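PDB 6SLN: RagA protein from Porphyromonas gingivalis, which probably imports peptides across the outer membrane as a TonB-dependent receptor, a beta-barrel whose interior holds a plug domain. Local coordinates for residues A[128-133]-A[840-845]; A[474-479]-A[541-546]; A[493-498]-A[529-534]. All blocks are in the same frame, centred on the assembly; numbering follows the deposited sequence.

Contact 1: residues A[128-133]-A[840-845]; sequences GMQVMT and VTPPIT
The short strand 129-132 of the plug meets residues 841-845, where the chain enters barrel strand 844-853, with the two runs 116° apart and closest at the CA atoms of Gln-130 and Thr-845, 6.1 Å from each other. This is a plug-to-barrel contact, with no backbone pairing across it: strand 129-132 pairs instead with plug strand 143-146, and side chains bridge to the barrel. Gln-130 carries most of the contact. Its CG lies anti to the backbone N (chi1 -152°) and the chain runs out extended, crossing Thr-845 and Pro-842 at roughly right angles, so that the amide comes to rest at Pro-842. Ile-866 of strand 857-873 packs on both Gln-130 and Pro-842. OG1 and CG2 of Thr-845 straddle the Gln-130 CG methylene, and the CG2 methyl, anti to the backbone N, sits 3.5 Å from Met-129 O. Just before the strand, Val-840 and Thr-841 each touch a polar side chain of the bound peptide. Further along the plug strand, Met-132 bends at chi3 (-76°) and meets Pro-842 tip to tip, its CE methyl 4.0 Å from the proline CG.

Contact 2: residues A[474-479]-A[541-546]; sequences KRMPNN and ESDKLM
Two neighbouring loops at what the barrel topology indicates is the extracellular rim pack against each other here: the turn that leaves strand 456-475 and the loop that follows strand 515-540. Each contains a beta turn, type II from Met-476 to Asn-479 and type I from Ser-542 to Leu-545. Met-546 is the centre of the contact. Its CG stands beside the backbone N, and a bend at chi3 (78°) carries the thioether across to the other loop. There the SD meets the ring of Pro-477 tip to tip, 3.9 Å from the proline CD, and the CE methyl lies against the aliphatic part of Lys-474, 3.7 Å from its CD. The chain of Lys-474 crosses the methionine obliquely. Its NZ and Asp-543 OD1 carry opposite charges, but 5.6 Å leaves the charged atoms apart, so any attraction is probably modest. Met-476 curls back through bends at chi2 and chi3, which brings its CE over the carboxylate of Asp-543. Pro-477 also lays its CG on the backbone between Ser-542 and Asp-543. At the outer end Asn-478 ND2 gives a weak but straight hydrogen bond to Glu-541 O, 3.4 Å long. The carboxylate of Glu-541 turns away to a salt bridge with Lys-552. Ser-542 OG accepts from Lys-544 N at 3.2 Å, an ST turn at the start of the type I turn, while the first loop has Pro-477 and Asn-478 at its centre, the asparagine in the left-handed region, as suits a type II turn.

Contact 3: residues A[493-498]-A[529-534]; sequences AYRDVS and EGDVIG
Six backbone hydrogen bonds join strands 493-498 and 529-534, antiparallel at 177° with axes 4.7 Å apart, in the pairs Ala-493/Ile-533, Arg-495/Asp-531 and Val-497/Glu-529. The bond from Val-497 N to Glu-529 O, 2.9 Å long, runs nearly along the C=O axis, whereas Arg-495 N approaches Asp-531 O from above the carbonyl plane. Tyr-494/Val-532, one of two non-hydrogen-bonded pairs, lies between the first two, its side chains running alongside each other: Val-532 CG2, anti to its backbone N, makes a CH-pi contact over one face of the tyrosine ring, 3.6 Å from the centroid. On the other sheet face, Asp-531 OD1 lies beside Arg-495 CB and takes a hydrogen from a water, 2.9 Å away, that also donates weakly to Ala-493 O. The Arg-495 chain leads away, leaving its NE, which hydrogen-bonds to Asn-468 OD1 of the same chain, 5.5 Å from Asp-531 OD1. Outermost is the second subunit: its Arg-470 forms a salt bridge with Asp-531 OD2, and its Glu-438 O accepts from Arg-495 NH1. The side chains start side by side, but each charged end finds its main partner elsewhere, consistent with this hairpin contributing to the interface between the copies.

Overall arrangement
Along the chain the order is plug segment 128-133, then 474-479, 493-498, 529-534 and 541-546, and finally 840-845, so contact 1 encloses contact 2, and contact 2 encloses contact 3. Contacts 2 and 3 are neighbours: strand 456-475, from which 474-479 emerges, pairs with strand 487-510, and strand 515-540 leads into the loop of contact 2. Their centres are about 28 Å apart. Contact 1 lies further off, its centre about 33 Å from that of contact 3 and about 47 Å from that of contact 2. One contact joins plug to barrel, one lies in the barrel wall and one packs loops at the probable extracellular rim, these last two at the second subunit.

Contact 1: residues A[128-133]-A[840-845]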
loop_
_atom_site.group_PDB
_atom_site.type_symbol
_atom_site.label_atom_id
_atom_site.label_comp_id
_atom_site.label_asym_id
_atom_site.label_seq_id
_atom_site.Cartn_x
_atom_site.Cartn_y
_atom_site.Cartn_z
ATOM N N GLY A 128 23.578 -5.882 38.226
ATOM C CA GLY A 128 22.604 -6.884 37.876
ATOM C C GLY A 128 21.946 -6.696 36.527
ATOM O O GLY A 128 21.173 -7.569 36.104
ATOM N N MET A 129 22.213 -5.595 35.833
ATOM C CA MET A 129 21.587 -5.336 34.540
ATOM C C MET A 129 22.630 -5.538 33.451
ATOM O O MET A 129 23.659 -4.851 33.447
ATOM C CB MET A 129 20.995 -3.928 34.495
ATOM C CG MET A 129 20.294 -3.581 33.200
ATOM S SD MET A 129 19.916 -1.811 33.117
ATOM C CE MET A 129 18.160 -1.876 32.826
ATOM N N GLN A 130 22.375 -6.496 32.548
ATOM C CA GLN A 130 23.348 -6.903 31.530
ATOM C C GLN A 130 22.957 -6.303 30.180
ATOM O O GLN A 130 22.041 -6.792 29.508
ATOM C CB GLN A 130 23.468 -8.425 31.444
ATOM C CG GLN A 130 24.847 -8.888 30.961
ATOM C CD GLN A 130 24.928 -10.368 30.600
ATOM O OE1 GLN A 130 25.800 -11.087 31.096
ATOM N NE2 GLN A 130 24.037 -10.824 29.720
ATOM N N VAL A 131 23.693 -5.264 29.775
ATOM C CA VAL A 131 23.475 -4.558 28.514
ATOM C C VAL A 131 24.435 -5.098 27.473
ATOM O O VAL A 131 25.639 -5.187 27.731
ATOM C CB VAL A 131 23.698 -3.046 28.668
ATOM C CG1 VAL A 131 23.337 -2.359 27.363
ATOM C CG2 VAL A 131 22.921 -2.482 29.866
ATOM N N MET A 132 23.923 -5.417 26.286
ATOM C CA MET A 132 24.800 -5.760 25.168
ATOM C C MET A 132 24.128 -5.407 23.843
ATOM O O MET A 132 22.948 -5.711 23.633
ATOM C CB MET A 132 25.196 -7.246 25.200
ATOM C CG MET A 132 26.378 -7.553 26.116
ATOM S SD MET A 132 26.961 -9.238 25.958
ATOM C CE MET A 132 25.703 -10.134 26.855
ATOM N N THR A 133 24.876 -4.741 22.970
ATOM C CA THR A 133 24.463 -4.455 21.601
ATOM C C THR A 133 25.358 -5.258 20.674
ATOM O O THR A 133 26.583 -5.092 20.694
ATOM C CB THR A 133 24.577 -2.964 21.289
ATOM O OG1 THR A 133 24.192 -2.203 22.443
ATOM C CG2 THR A 133 23.688 -2.606 20.113
ATOM N N VAL A 840 26.513 -19.966 28.077
ATOM C CA VAL A 840 26.186 -19.203 26.879
ATOM C C VAL A 840 25.729 -17.787 27.216
ATOM O O VAL A 840 25.997 -16.852 26.453
ATOM C CB VAL A 840 25.139 -19.961 26.050
ATOM C CG1 VAL A 840 25.056 -19.398 24.635
ATOM C CG2 VAL A 840 25.520 -21.410 25.994
ATOM N N THR A 841 25.064 -17.596 28.341
ATOM C CA THR A 841 24.786 -16.250 28.845
ATOM C C THR A 841 25.887 -15.858 29.822
ATOM O O THR A 841 26.166 -16.618 30.754
ATOM C CB THR A 841 23.427 -16.201 29.547
ATOM O OG1 THR A 841 22.409 -16.759 28.704
ATOM C CG2 THR A 841 23.040 -14.782 29.937
ATOM N N PRO A 842 26.566 -14.730 29.630
ATOM C CA PRO A 842 27.753 -14.422 30.455
ATOM C C PRO A 842 27.377 -14.223 31.911
ATOM O O PRO A 842 26.468 -13.440 32.218
ATOM C CB PRO A 842 28.292 -13.122 29.835
ATOM C CG PRO A 842 27.776 -13.129 28.443
ATOM C CD PRO A 842 26.418 -13.791 28.506
ATOM N N PRO A 843 28.070 -14.897 32.840
ATOM C CA PRO A 843 27.640 -14.869 34.250
ATOM C C PRO A 843 28.044 -13.618 35.000
ATOM O O PRO A 843 27.427 -13.323 36.033
ATOM C CB PRO A 843 28.340 -16.100 34.872
ATOM C CG PRO A 843 29.004 -16.817 33.731
ATOM C CD PRO A 843 29.213 -15.799 32.643
ATOM N N ILE A 844 29.051 -12.879 34.532
ATOM C CA ILE A 844 29.640 -11.782 35.292
ATOM C C ILE A 844 29.445 -10.465 34.533
ATOM O O ILE A 844 29.825 -10.341 33.361
ATOM C CB ILE A 844 31.117 -12.080 35.614
ATOM C CG1 ILE A 844 31.163 -13.319 36.523
ATOM C CG2 ILE A 844 31.787 -10.877 36.269
ATOM C CD1 ILE A 844 32.556 -13.888 36.840
ATOM N N THR A 845 28.838 -9.489 35.214
ATOM C CA THR A 845 28.454 -8.203 34.654
ATOM C C THR A 845 28.870 -7.121 35.636
ATOM O O THR A 845 28.390 -7.104 36.773
ATOM C CB THR A 845 26.943 -8.130 34.428
ATOM O OG1 THR A 845 26.520 -9.226 33.610
ATOM C CG2 THR A 845 26.565 -6.812 33.754
#

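Contact 2: residues A[474-479]-A[541-546]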
loop_
_atom_site.group_PDB
_atom_site.type_symbol
_atom_site.label_atom_id
_atom_site.label_comp_id
_atom_site.label_asym_id
_atom_site.label_seq_id
_atom_site.Cartn_x
_atom_site.Cartn_y
_atom_site.Cartn_z
ATOM N N LYS A 474 13.645 1.076 -4.373
ATOM C CA LYS A 474 13.668 1.021 -5.825
ATOM C C LYS A 474 14.771 0.094 -6.310
ATOM O O LYS A 474 15.825 -0.031 -5.679
ATOM C CB LYS A 474 13.867 2.423 -6.440
ATOM C CG LYS A 474 12.598 3.268 -6.474
ATOM C CD LYS A 474 12.787 4.500 -7.312
ATOM C CE LYS A 474 12.367 5.721 -6.542
ATOM N NZ LYS A 474 12.068 6.844 -7.460
ATOM N N ARG A 475 14.502 -0.555 -7.437
ATOM C CA ARG A 475 15.511 -1.217 -8.264
ATOM C C ARG A 475 15.617 -0.401 -9.554
ATOM O O ARG A 475 14.731 -0.473 -10.410
ATOM C CB ARG A 475 15.118 -2.663 -8.548
ATOM C CG ARG A 475 16.221 -3.642 -8.335
ATOM C CD ARG A 475 15.861 -5.117 -8.659
ATOM N NE ARG A 475 14.748 -5.660 -7.868
ATOM C CZ ARG A 475 14.752 -5.871 -6.550
ATOM N NH1 ARG A 475 15.817 -5.589 -5.809
ATOM N NH2 ARG A 475 13.662 -6.363 -5.966
ATOM N N MET A 476 16.698 0.364 -9.695
ATOM C CA MET A 476 16.802 1.359 -10.769
ATOM C C MET A 476 16.863 0.703 -12.151
ATOM O O MET A 476 17.641 -0.233 -12.361
ATOM C CB MET A 476 18.033 2.237 -10.547
ATOM C CG MET A 476 17.928 3.125 -9.298
ATOM S SD MET A 476 16.375 4.063 -9.235
ATOM C CE MET A 476 16.532 4.924 -10.788
ATOM N N PRO A 477 16.067 1.156 -13.110
ATOM C CA PRO A 477 16.170 0.602 -14.463
ATOM C C PRO A 477 17.505 0.964 -15.100
ATOM O O PRO A 477 18.222 1.852 -14.641
ATOM C CB PRO A 477 15.003 1.256 -15.214
ATOM C CG PRO A 477 14.782 2.524 -14.487
ATOM C CD PRO A 477 15.092 2.247 -13.026
ATOM N N ASN A 478 17.843 0.229 -16.159
ATOM C CA ASN A 478 18.970 0.540 -17.035
ATOM C C ASN A 478 20.310 0.443 -16.338
ATOM O O ASN A 478 21.307 0.938 -16.853
ATOM C CB ASN A 478 18.811 1.921 -17.661
ATOM C CG ASN A 478 17.539 2.030 -18.401
ATOM O OD1 ASN A 478 17.339 1.316 -19.381
ATOM N ND2 ASN A 478 16.628 2.876 -17.917
ATOM N N ASN A 479 20.348 -0.176 -15.175
ATOM C CA ASN A 479 21.597 -0.527 -14.551
ATOM C C ASN A 479 22.271 -1.574 -15.435
ATOM O O ASN A 479 21.731 -2.683 -15.583
ATOM C CB ASN A 479 21.328 -1.039 -13.139
ATOM C CG ASN A 479 22.580 -1.563 -12.435
ATOM O OD1 ASN A 479 23.692 -1.508 -12.970
ATOM N ND2 ASN A 479 22.397 -2.086 -11.232
ATOM N N GLU A 541 10.866 1.204 -17.422
ATOM C CA GLU A 541 11.960 1.376 -18.373
ATOM C C GLU A 541 12.578 2.753 -18.282
ATOM O O GLU A 541 13.443 3.095 -19.096
ATOM C CB GLU A 541 11.502 1.090 -19.802
ATOM C CG GLU A 541 11.436 -0.384 -20.087
ATOM C CD GLU A 541 10.559 -0.758 -21.261
ATOM O OE1 GLU A 541 10.010 -1.881 -21.254
ATOM O OE2 GLU A 541 10.436 0.048 -22.205
ATOM N N SER A 542 12.198 3.539 -17.281
ATOM C CA SER A 542 12.772 4.871 -17.184
ATOM C C SER A 542 12.696 5.383 -15.752
ATOM O O SER A 542 11.679 5.227 -15.062
ATOM C CB SER A 542 12.074 5.852 -18.130
ATOM O OG SER A 542 12.144 7.192 -17.654
ATOM N N ASP A 543 13.801 6.013 -15.355
ATOM C CA ASP A 543 13.998 6.716 -14.090
ATOM C C ASP A 543 12.841 7.635 -13.711
ATOM O O ASP A 543 12.519 7.780 -12.525
ATOM C CB ASP A 543 15.277 7.547 -14.231
ATOM C CG ASP A 543 15.997 7.712 -12.951
ATOM O OD1 ASP A 543 15.341 7.606 -11.888
ATOM O OD2 ASP A 543 17.222 7.944 -13.008
ATOM N N LYS A 544 12.265 8.330 -14.696
ATOM C CA LYS A 544 11.312 9.414 -14.489
ATOM C C LYS A 544 9.879 8.939 -14.433
ATOM O O LYS A 544 9.002 9.732 -14.087
ATOM C CB LYS A 544 11.440 10.460 -15.613
ATOM C CG LYS A 544 12.476 11.569 -15.346
ATOM C CD LYS A 544 13.802 11.318 -16.029
ATOM C CE LYS A 544 13.642 11.239 -17.550
ATOM N NZ LYS A 544 14.736 10.463 -18.219
ATOM N N LEU A 545 9.625 7.681 -14.783
ATOM C CA LEU A 545 8.282 7.111 -14.847
ATOM C C LEU A 545 8.241 5.861 -13.954
ATOM O O LEU A 545 8.225 4.716 -14.433
ATOM C CB LEU A 545 7.917 6.807 -16.287
ATOM C CG LEU A 545 8.272 7.915 -17.286
ATOM C CD1 LEU A 545 8.407 7.369 -18.703
ATOM C CD2 LEU A 545 7.244 9.049 -17.255
ATOM N N MET A 546 8.219 6.088 -12.638
ATOM C CA MET A 546 8.357 5.006 -11.671
ATOM C C MET A 546 7.261 5.042 -10.594
ATOM O O MET A 546 7.471 4.573 -9.470
ATOM C CB MET A 546 9.750 5.037 -11.037
ATOM C CG MET A 546 10.842 4.563 -11.958
ATOM S SD MET A 546 12.376 4.221 -11.098
ATOM C CE MET A 546 11.985 2.625 -10.398
#

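Contact 3: residues A[493-498]-A[529-534]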
loop_
_atom_site.group_PDB
_atom_site.type_symbol
_atom_site.label_atom_id
_atom_site.label_comp_id
_atom_site.label_asym_id
_atom_site.label_seq_id
_atom_site.Cartn_x
_atom_site.Cartn_y
_atom_site.Cartn_z
ATOM N N ALA A 493 3.584 0.931 4.069
ATOM C CA ALA A 493 3.001 1.807 5.072
ATOM C C ALA A 493 2.769 0.988 6.321
ATOM O O ALA A 493 2.059 -0.018 6.272
ATOM C CB ALA A 493 1.694 2.426 4.576
ATOM N N TYR A 494 3.382 1.415 7.426
ATOM C CA TYR A 494 3.312 0.752 8.723
ATOM C C TYR A 494 2.552 1.652 9.677
ATOM O O TYR A 494 2.726 2.881 9.636
ATOM C CB TYR A 494 4.715 0.514 9.327
ATOM C CG TYR A 494 5.702 -0.335 8.541
ATOM C CD1 TYR A 494 6.418 0.189 7.468
ATOM C CD2 TYR A 494 5.968 -1.644 8.922
ATOM C CE1 TYR A 494 7.336 -0.596 6.769
ATOM C CE2 TYR A 494 6.882 -2.425 8.237
ATOM C CZ TYR A 494 7.557 -1.905 7.163
ATOM O OH TYR A 494 8.451 -2.701 6.491
ATOM N N ARG A 495 1.770 1.041 10.575
ATOM C CA ARG A 495 1.031 1.780 11.597
ATOM C C ARG A 495 1.067 1.060 12.934
ATOM O O ARG A 495 0.742 -0.128 13.007
ATOM C CB ARG A 495 -0.424 1.975 11.183
ATOM C CG ARG A 495 -1.255 2.625 12.249
ATOM C CD ARG A 495 -2.540 3.143 11.674
ATOM N NE ARG A 495 -2.338 4.451 11.080
ATOM C CZ ARG A 495 -3.309 5.211 10.593
ATOM N NH1 ARG A 495 -4.578 4.815 10.638
ATOM N NH2 ARG A 495 -2.998 6.382 10.091
ATOM N N ASP A 496 1.429 1.779 13.994
ATOM C CA ASP A 496 1.371 1.249 15.353
ATOM C C ASP A 496 0.583 2.211 16.218
ATOM O O ASP A 496 0.948 3.388 16.337
ATOM C CB ASP A 496 2.762 1.060 15.961
ATOM C CG ASP A 496 3.579 0.053 15.224
ATOM O OD1 ASP A 496 3.003 -0.922 14.712
ATOM O OD2 ASP A 496 4.805 0.242 15.139
ATOM N N VAL A 497 -0.472 1.709 16.847
ATOM C CA VAL A 497 -1.215 2.469 17.836
ATOM C C VAL A 497 -1.153 1.659 19.118
ATOM O O VAL A 497 -1.649 0.526 19.174
ATOM C CB VAL A 497 -2.661 2.750 17.395
ATOM C CG1 VAL A 497 -3.357 3.574 18.429
ATOM C CG2 VAL A 497 -2.672 3.474 16.047
ATOM N N SER A 498 -0.493 2.203 20.128
ATOM C CA SER A 498 -0.432 1.565 21.437
ATOM C C SER A 498 -1.104 2.502 22.436
ATOM O O SER A 498 -0.578 3.582 22.739
ATOM C CB SER A 498 1.006 1.222 21.820
ATOM O OG SER A 498 1.883 2.300 21.582
ATOM N N GLU A 529 -2.743 -2.101 18.435
ATOM C CA GLU A 529 -3.050 -2.532 17.081
ATOM C C GLU A 529 -1.879 -2.120 16.212
ATOM O O GLU A 529 -1.331 -1.032 16.387
ATOM C CB GLU A 529 -4.335 -1.889 16.526
ATOM C CG GLU A 529 -5.601 -2.253 17.243
ATOM C CD GLU A 529 -5.705 -1.599 18.608
ATOM O OE1 GLU A 529 -6.139 -2.302 19.549
ATOM O OE2 GLU A 529 -5.353 -0.396 18.739
ATOM N N GLY A 530 -1.500 -2.972 15.280
ATOM C CA GLY A 530 -0.442 -2.631 14.345
ATOM C C GLY A 530 -0.648 -3.347 13.033
ATOM O O GLY A 530 -1.142 -4.483 12.993
ATOM N N ASP A 531 -0.271 -2.683 11.941
ATOM C CA ASP A 531 -0.311 -3.369 10.659
ATOM C C ASP A 531 0.795 -2.857 9.756
ATOM O O ASP A 531 1.529 -1.925 10.091
ATOM C CB ASP A 531 -1.684 -3.233 9.980
ATOM C CG ASP A 531 -1.963 -1.831 9.464
ATOM O OD1 ASP A 531 -1.324 -0.867 9.925
ATOM O OD2 ASP A 531 -2.853 -1.689 8.604
ATOM N N VAL A 532 0.926 -3.518 8.612
ATOM C CA VAL A 532 1.759 -3.032 7.527
ATOM C C VAL A 532 1.080 -3.461 6.236
ATOM O O VAL A 532 0.456 -4.526 6.169
ATOM C CB VAL A 532 3.229 -3.556 7.635
ATOM C CG1 VAL A 532 3.280 -5.068 7.846
ATOM C CG2 VAL A 532 4.062 -3.197 6.402
ATOM N N ILE A 533 1.179 -2.611 5.221
ATOM C CA ILE A 533 0.766 -2.937 3.863
ATOM C C ILE A 533 1.879 -2.503 2.933
ATOM O O ILE A 533 2.654 -1.584 3.231
ATOM C CB ILE A 533 -0.551 -2.262 3.433
ATOM C CG1 ILE A 533 -0.350 -0.739 3.334
ATOM C CG2 ILE A 533 -1.668 -2.638 4.373
ATOM C CD1 ILE A 533 -1.632 0.056 3.013
ATOM N N GLY A 534 1.961 -3.182 1.804
ATOM C CA GLY A 534 3.037 -2.892 0.900
ATOM C C GLY A 534 2.619 -3.273 -0.489
ATOM O O GLY A 534 1.981 -4.307 -0.679
HETATM O O HOH W 1 -0.394 0.723 7.673
#